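Local coordinates for protein fluvirucin B1 DH domain from module 1 (Actinomadura vulgaris, PDB 6OBV) that probably dehydrates a beta-hydroxyacyl thioester intermediate to the alkene in the first module of the fluvirucin B1 polyketide synthase, at residues Val35-Leu40 against Phe82-Val87; Leu40-Glu45 against Val53-Ile58. One frame throughout, in Å; residues are numbered along the deposited sequence.

Interaction 1: residues Val35-Leu40 against Phe82-Val87; sequences VDHPML and FVELAV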
ATOM      1  N   VAL A  35       9.528  -3.420   4.951  1.00 36.63           N
ATOM      2  CA  VAL A  35      10.007  -4.713   4.473  1.00 37.08           C
ATOM      3  C   VAL A  35      11.476  -4.546   4.128  1.00 35.24           C
ATOM      4  O   VAL A  35      11.831  -3.655   3.342  1.00 31.09           O
ATOM      5  CB  VAL A  35       9.228  -5.213   3.239  1.00 36.81           C
ATOM      6  CG1 VAL A  35       9.782  -6.559   2.762  1.00 38.72           C
ATOM      7  CG2 VAL A  35       7.730  -5.310   3.515  1.00 32.80           C
ATOM      8  N   ASP A  36      12.326  -5.398   4.706  1.00 32.93           N
ATOM      9  CA  ASP A  36      13.768  -5.360   4.449  1.00 39.70           C
ATOM     10  C   ASP A  36      14.100  -6.341   3.330  1.00 40.62           C
ATOM     11  O   ASP A  36      14.367  -7.520   3.557  1.00 43.20           O
ATOM     12  CB  ASP A  36      14.563  -5.673   5.710  1.00 49.13           C
ATOM     13  CG  ASP A  36      16.069  -5.594   5.476  1.00 64.80           C
ATOM     14  OD1 ASP A  36      16.498  -4.740   4.667  1.00 67.55           O
ATOM     15  OD2 ASP A  36      16.824  -6.367   6.112  1.00 75.12           O
ATOM     16  N   HIS A  37      14.104  -5.832   2.103  1.00 38.33           N
ATOM     17  CA  HIS A  37      14.333  -6.621   0.910  1.00 32.99           C
ATOM     18  C   HIS A  37      14.838  -5.664  -0.155  1.00 31.74           C
ATOM     19  O   HIS A  37      14.450  -4.493  -0.147  1.00 36.90           O
ATOM     20  CB  HIS A  37      13.038  -7.312   0.463  1.00 35.49           C
ATOM     21  CG  HIS A  37      13.234  -8.294  -0.648  1.00 36.69           C
ATOM     22  ND1 HIS A  37      13.210  -7.928  -1.974  1.00 32.04           N
ATOM     23  CD2 HIS A  37      13.463  -9.628  -0.629  1.00 32.48           C
ATOM     24  CE1 HIS A  37      13.421  -8.993  -2.727  1.00 30.52           C
ATOM     25  NE2 HIS A  37      13.568 -10.040  -1.935  1.00 37.26           N
ATOM     26  N   PRO A  38      15.724  -6.106  -1.064  1.00 33.13           N
ATOM     27  CA  PRO A  38      16.275  -5.165  -2.064  1.00 29.32           C
ATOM     28  C   PRO A  38      15.263  -4.641  -3.072  1.00 29.06           C
ATOM     29  O   PRO A  38      15.495  -3.579  -3.661  1.00 28.32           O
ATOM     30  CB  PRO A  38      17.371  -5.992  -2.759  1.00 34.59           C
ATOM     31  CG  PRO A  38      17.778  -7.024  -1.746  1.00 28.45           C
ATOM     32  CD  PRO A  38      16.484  -7.372  -1.028  1.00 37.56           C
ATOM     33  N   MET A  39      14.153  -5.338  -3.311  1.00 25.42           N
ATOM     34  CA  MET A  39      13.210  -4.898  -4.323  1.00 25.50           C
ATOM     35  C   MET A  39      11.879  -4.457  -3.752  1.00 28.38           C
ATOM     36  O   MET A  39      11.133  -3.764  -4.452  1.00 28.99           O
ATOM     37  CB  MET A  39      12.954  -6.015  -5.353  1.00 25.21           C
ATOM     38  CG  MET A  39      14.215  -6.569  -5.983  1.00 32.54           C
ATOM     39  SD  MET A  39      13.888  -7.599  -7.435  1.00 33.22           S
ATOM     40  CE  MET A  39      13.208  -9.058  -6.699  1.00 29.73           C
ATOM     41  N   LEU A  40      11.564  -4.845  -2.516  1.00 21.21           N
ATOM     42  CA  LEU A  40      10.325  -4.460  -1.845  1.00 30.41           C
ATOM     43  C   LEU A  40      10.650  -3.749  -0.544  1.00 31.74           C
ATOM     44  O   LEU A  40      11.485  -4.226   0.229  1.00 29.52           O
ATOM     45  CB  LEU A  40       9.459  -5.671  -1.533  1.00 28.51           C
ATOM     46  CG  LEU A  40       9.077  -6.501  -2.735  1.00 23.10           C
ATOM     47  CD1 LEU A  40       8.640  -7.825  -2.206  1.00 18.46           C
ATOM     48  CD2 LEU A  40       7.969  -5.793  -3.543  1.00 30.14           C
ATOM     49  N   PHE A  82      10.468 -12.887 -10.395  1.00 28.73           N
ATOM     50  CA  PHE A  82       9.084 -12.994  -9.956  1.00 27.16           C
ATOM     51  C   PHE A  82       8.937 -14.079  -8.904  1.00 26.69           C
ATOM     52  O   PHE A  82       8.143 -13.938  -7.968  1.00 29.18           O
ATOM     53  CB  PHE A  82       8.182 -13.255 -11.159  1.00 24.86           C
ATOM     54  CG  PHE A  82       8.062 -12.075 -12.082  1.00 22.60           C
ATOM     55  CD1 PHE A  82       7.531 -10.878 -11.624  1.00 23.29           C
ATOM     56  CD2 PHE A  82       8.505 -12.154 -13.394  1.00 23.07           C
ATOM     57  CE1 PHE A  82       7.427  -9.783 -12.472  1.00 26.88           C
ATOM     58  CE2 PHE A  82       8.409 -11.056 -14.244  1.00 28.04           C
ATOM     59  CZ  PHE A  82       7.865  -9.878 -13.787  1.00 26.71           C
ATOM     60  N   VAL A  83       9.694 -15.170  -9.047  1.00 21.20           N
ATOM     61  CA  VAL A  83       9.764 -16.179  -7.998  1.00 26.92           C
ATOM     62  C   VAL A  83      10.234 -15.541  -6.698  1.00 26.43           C
ATOM     63  O   VAL A  83       9.682 -15.792  -5.621  1.00 31.94           O
ATOM     64  CB  VAL A  83      10.700 -17.330  -8.422  1.00 24.59           C
ATOM     65  CG1 VAL A  83      11.168 -18.102  -7.210  1.00 22.14           C
ATOM     66  CG2 VAL A  83      10.034 -18.274  -9.440  1.00 18.75           C
ATOM     67  N   GLU A  84      11.276 -14.712  -6.774  1.00 26.43           N
ATOM     68  CA  GLU A  84      11.788 -14.076  -5.563  1.00 27.51           C
ATOM     69  C   GLU A  84      10.762 -13.118  -4.960  1.00 30.56           C
ATOM     70  O   GLU A  84      10.589 -13.069  -3.734  1.00 33.15           O
ATOM     71  CB  GLU A  84      13.096 -13.334  -5.842  1.00 23.55           C
ATOM     72  CG  GLU A  84      13.509 -12.365  -4.701  1.00 19.76           C
ATOM     73  CD  GLU A  84      14.058 -13.093  -3.457  1.00 28.75           C
ATOM     74  OE1 GLU A  84      14.111 -14.350  -3.481  1.00 32.20           O
ATOM     75  OE2 GLU A  84      14.444 -12.409  -2.468  1.00 26.71           O
ATOM     76  N   LEU A  85      10.059 -12.368  -5.806  1.00 26.66           N
ATOM     77  CA  LEU A  85       9.066 -11.422  -5.309  1.00 26.96           C
ATOM     78  C   LEU A  85       7.904 -12.144  -4.647  1.00 26.04           C
ATOM     79  O   LEU A  85       7.463 -11.771  -3.549  1.00 30.40           O
ATOM     80  CB  LEU A  85       8.564 -10.553  -6.460  1.00 21.16           C
ATOM     81  CG  LEU A  85       9.565  -9.481  -6.874  1.00 22.43           C
ATOM     82  CD1 LEU A  85       9.148  -8.737  -8.136  1.00 19.12           C
ATOM     83  CD2 LEU A  85       9.791  -8.493  -5.711  1.00 20.87           C
ATOM     84  N   ALA A  86       7.394 -13.182  -5.309  1.00 22.72           N
ATOM     85  CA  ALA A  86       6.267 -13.932  -4.783  1.00 22.98           C
ATOM     86  C   ALA A  86       6.631 -14.629  -3.471  1.00 28.63           C
ATOM     87  O   ALA A  86       5.834 -14.657  -2.529  1.00 25.56           O
ATOM     88  CB  ALA A  86       5.793 -14.947  -5.833  1.00 22.59           C
ATOM     89  N   VAL A  87       7.835 -15.194  -3.382  1.00 23.90           N
ATOM     90  CA  VAL A  87       8.207 -15.895  -2.157  1.00 22.69           C
ATOM     91  C   VAL A  87       8.370 -14.913  -0.999  1.00 26.59           C
ATOM     92  O   VAL A  87       7.915 -15.176   0.122  1.00 33.04           O
ATOM     93  CB  VAL A  87       9.471 -16.736  -2.394  1.00 21.09           C
ATOM     94  CG1 VAL A  87      10.090 -17.113  -1.049  1.00 33.31           C
ATOM     95  CG2 VAL A  87       9.109 -17.996  -3.188  1.00 23.84           C
TER
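The central helix of a hotdog fold, helix 79-92, meets the loop between strands 33-34 and 40-45 here, and His37 and Glu84 make the polar half of the contact. From His37 NE2 a short hydrogen bond of 2.6 Å runs to Glu84 OE2, fairly straight at 161° at the hydrogen. The two side chains reach for each other from opposite directions and end nearly coplanar: OE2 lies close to the plane of the imidazole, at its edge, while NE2 meets that oxygen on its anti side, somewhat out of the carboxylate plane. His37 puts its ring there with CG anti to the backbone N (chi1 -172°). At the other nitrogen, Met39 N donates to His37 ND1 at 3.1 Å, tilted from the ring plane, so both ring nitrogens are engaged and the ring hydrogen sits on NE2, pointing to the carboxylate. Glu84 is gripped further by two backbone amides, Gly224 N on OE2 and Ile225 N on OE1, which tie the helix to a second loop and probably favour the ionised carboxylate.

Beside this polar pair lies an apolar half centred on Leu85, whose CD2 is touched by both Met39 and Leu40. The bend at chi3 of Met39 (-72°) turns its terminal methyl to the helix, where CE rests 3.6 Å from Leu85 CD2, the two side chains crossing at about a right angle. Leu40 crosses Leu85 at a slant, its CG 3.7 Å from the same CD2. Val119 of strand 115-121 touches both Leu40 and Leu85 and continues this apolar layer into the strands. A His-carboxylate hydrogen bond flanked by aliphatic packing thus joins loop and helix, within the double-hotdog architecture characteristic of polyketide synthase dehydratases.

Interaction 2: residues Leu40-Glu45 against Val53-Ile58; sequences LGAAVE and VLTGRI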
ATOM      1  N   LEU A  40      11.564  -4.845  -2.516  1.00 21.21           N
ATOM      2  CA  LEU A  40      10.325  -4.460  -1.845  1.00 30.41           C
ATOM      3  C   LEU A  40      10.650  -3.749  -0.544  1.00 31.74           C
ATOM      4  O   LEU A  40      11.485  -4.226   0.229  1.00 29.52           O
ATOM      5  CB  LEU A  40       9.459  -5.671  -1.533  1.00 28.51           C
ATOM      6  CG  LEU A  40       9.077  -6.501  -2.735  1.00 23.10           C
ATOM      7  CD1 LEU A  40       8.640  -7.825  -2.206  1.00 18.46           C
ATOM      8  CD2 LEU A  40       7.969  -5.793  -3.543  1.00 30.14           C
ATOM      9  N   GLY A  41       9.967  -2.634  -0.291  1.00 25.92           N
ATOM     10  CA  GLY A  41      10.236  -1.825   0.874  1.00 26.88           C
ATOM     11  C   GLY A  41       9.058  -1.583   1.801  1.00 33.05           C
ATOM     12  O   GLY A  41       9.248  -0.978   2.865  1.00 36.88           O
ATOM     13  N   ALA A  42       7.849  -2.036   1.444  1.00 26.07           N
ATOM     14  CA  ALA A  42       6.683  -1.716   2.265  1.00 29.19           C
ATOM     15  C   ALA A  42       5.633  -2.819   2.197  1.00 31.53           C
ATOM     16  O   ALA A  42       5.403  -3.403   1.137  1.00 25.98           O
ATOM     17  CB  ALA A  42       6.060  -0.382   1.835  1.00 29.47           C
ATOM     18  N   ALA A  43       4.991  -3.099   3.334  1.00 34.48           N
ATOM     19  CA  ALA A  43       3.845  -4.008   3.380  1.00 34.60           C
ATOM     20  C   ALA A  43       2.623  -3.232   3.841  1.00 28.81           C
ATOM     21  O   ALA A  43       2.637  -2.623   4.916  1.00 34.98           O
ATOM     22  CB  ALA A  43       4.097  -5.197   4.312  1.00 36.45           C
ATOM     23  N   VAL A  44       1.581  -3.225   3.028  1.00 31.71           N
ATOM     24  CA  VAL A  44       0.340  -2.557   3.385  1.00 34.38           C
ATOM     25  C   VAL A  44      -0.687  -3.653   3.641  1.00 33.25           C
ATOM     26  O   VAL A  44      -1.184  -4.291   2.708  1.00 28.14           O
ATOM     27  CB  VAL A  44      -0.123  -1.575   2.303  1.00 43.53           C
ATOM     28  CG1 VAL A  44      -1.452  -0.951   2.694  1.00 42.60           C
ATOM     29  CG2 VAL A  44       0.929  -0.483   2.082  1.00 42.89           C
ATOM     30  N   GLU A  45      -0.974  -3.913   4.912  1.00 31.22           N
ATOM     31  CA  GLU A  45      -2.122  -4.742   5.251  1.00 34.35           C
ATOM     32  C   GLU A  45      -3.398  -4.060   4.785  1.00 43.82           C
ATOM     33  O   GLU A  45      -3.577  -2.855   4.977  1.00 54.84           O
ATOM     34  CB  GLU A  45      -2.185  -4.958   6.753  1.00 36.86           C
ATOM     35  CG  GLU A  45      -1.218  -5.988   7.295  1.00 46.81           C
ATOM     36  CD  GLU A  45      -1.720  -6.625   8.574  1.00 57.05           C
ATOM     37  OE1 GLU A  45      -2.953  -6.641   8.795  1.00 61.55           O
ATOM     38  OE2 GLU A  45      -0.881  -7.113   9.358  1.00 60.66           O
ATOM     39  N   VAL A  53      -0.649  -6.011   0.289  1.00 28.76           N
ATOM     40  CA  VAL A  53       0.075  -5.619  -0.911  1.00 29.76           C
ATOM     41  C   VAL A  53       1.446  -5.139  -0.458  1.00 33.57           C
ATOM     42  O   VAL A  53       1.561  -4.407   0.535  1.00 34.54           O
ATOM     43  CB  VAL A  53      -0.681  -4.550  -1.728  1.00 28.04           C
ATOM     44  CG1 VAL A  53      -0.734  -3.205  -0.982  1.00 35.76           C
ATOM     45  CG2 VAL A  53      -0.058  -4.385  -3.096  1.00 33.87           C
ATOM     46  N   LEU A  54       2.488  -5.646  -1.111  1.00 27.90           N
ATOM     47  CA  LEU A  54       3.855  -5.196  -0.893  1.00 25.25           C
ATOM     48  C   LEU A  54       4.285  -4.406  -2.112  1.00 28.90           C
ATOM     49  O   LEU A  54       3.969  -4.785  -3.247  1.00 21.97           O
ATOM     50  CB  LEU A  54       4.818  -6.365  -0.680  1.00 29.24           C
ATOM     51  CG  LEU A  54       4.653  -7.143   0.624  1.00 28.73           C
ATOM     52  CD1 LEU A  54       3.446  -8.102   0.538  1.00 25.81           C
ATOM     53  CD2 LEU A  54       5.943  -7.896   0.930  1.00 31.30           C
ATOM     54  N   THR A  55       5.002  -3.313  -1.875  1.00 27.89           N
ATOM     55  CA  THR A  55       5.342  -2.371  -2.924  1.00 28.28           C
ATOM     56  C   THR A  55       6.846  -2.165  -2.956  1.00 27.46           C
ATOM     57  O   THR A  55       7.518  -2.257  -1.927  1.00 23.80           O
ATOM     58  CB  THR A  55       4.673  -1.023  -2.700  1.00 23.73           C
ATOM     59  OG1 THR A  55       5.264  -0.414  -1.532  1.00 24.97           O
ATOM     60  CG2 THR A  55       3.177  -1.209  -2.506  1.00 18.57           C
ATOM     61  N   GLY A  56       7.362  -1.865  -4.143  1.00 23.80           N
ATOM     62  CA  GLY A  56       8.767  -1.562  -4.266  1.00 25.75           C
ATOM     63  C   GLY A  56       9.048  -0.878  -5.579  1.00 31.21           C
ATOM     64  O   GLY A  56       8.134  -0.486  -6.308  1.00 26.77           O
ATOM     65  N   ARG A  57      10.335  -0.715  -5.861  1.00 39.67           N
ATOM     66  CA  ARG A  57      10.766  -0.062  -7.087  1.00 43.41           C
ATOM     67  C   ARG A  57      12.137  -0.607  -7.467  1.00 42.12           C
ATOM     68  O   ARG A  57      12.938  -0.957  -6.597  1.00 37.71           O
ATOM     69  CB  ARG A  57      10.790   1.466  -6.928  1.00 41.04           C
ATOM     70  CG  ARG A  57      12.167   2.077  -6.962  1.00 47.29           C
ATOM     71  CD  ARG A  57      12.134   3.575  -6.753  1.00 50.59           C
ATOM     72  NE  ARG A  57      11.496   4.283  -7.856  1.00 52.23           N
ATOM     73  CZ  ARG A  57      11.312   5.604  -7.889  1.00 63.07           C
ATOM     74  NH1 ARG A  57      11.720   6.360  -6.873  1.00 64.79           N
ATOM     75  NH2 ARG A  57      10.716   6.173  -8.933  1.00 65.00           N
ATOM     76  N   ILE A  58      12.388  -0.713  -8.778  1.00 34.76           N
ATOM     77  CA  ILE A  58      13.682  -1.164  -9.275  1.00 32.80           C
ATOM     78  C   ILE A  58      14.085  -0.303 -10.466  1.00 29.78           C
ATOM     79  O   ILE A  58      13.262   0.372 -11.087  1.00 30.94           O
ATOM     80  CB  ILE A  58      13.675  -2.664  -9.663  1.00 33.61           C
ATOM     81  CG1 ILE A  58      12.644  -2.928 -10.744  1.00 27.79           C
ATOM     82  CG2 ILE A  58      13.404  -3.558  -8.439  1.00 30.76           C
ATOM     83  CD1 ILE A  58      12.514  -4.390 -11.104  1.00 32.03           C
TER
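Val44 and Val53 stand side by side as a hydrogen-bonded pair of two antiparallel strands, their side chains on the same face as those of Ala42 and Thr55, whereas Ala43 and Leu54 occupy the other. On the valine face, Val53 CG1 stands between its own backbone N and carbonyl carbon (chi1 68°), which brings it alongside Val44 CB at 3.7 Å. Two backbone bonds frame this pair, Val44 N to Val53 O at 2.8 Å and Val53 N to Val44 O at 3.0 Å.

One step along, the methyl of Ala42 lies 3.5 Å from Thr55 OG1. That hydroxyl finds its polar partners in the second subunit, at Leu30 O and Gln32 NE2, so the face it shares with the valines is turned to the dimer interface; Gln118 of that subunit also packs on Val44.

The opposite face looks to helix 79-92. Leu54 spans two neighbours there: its CG approaches Ala43 CB at 4.2 Å, and its CD2 meets Leu40 CD1, the two leucine chains crossing at about a right angle. Ala89 of the helix also touches Leu54.

Toward Leu40 the regular pairing breaks. Gly41 and Ala42 both face Thr55, whose carbonyl oxygen accepts a good bond from Gly41 N (3.0 Å) and a weak one from Ala42 N (3.4 Å), while Thr55 N returns a bond to Ala42 O. Two residues set against one, with both amides directed at a single carbonyl, make a classic beta bulge in an antiparallel beta hairpin.

In the fold
Interactions 1 and 2 have their centres about 9 Å apart and share Leu40, where the loop 35-40 passes into strand 40-45. Along the chain the hairpin comes inside the loop closed by interaction 1: strand 52-58 follows strand 40-45 after a short connection, and helix segment 82-87 comes later. The two contacts also touch, through Val35 N and Gly41 O, a probable hydrogen bond, and through packing of Met39 on Ile58. Together they set helix 79-92 against one face of the hairpin while the other face meets the second subunit. The helix-packed core and the dimer interface of this dehydratase are therefore separated by little more than one layer of strands.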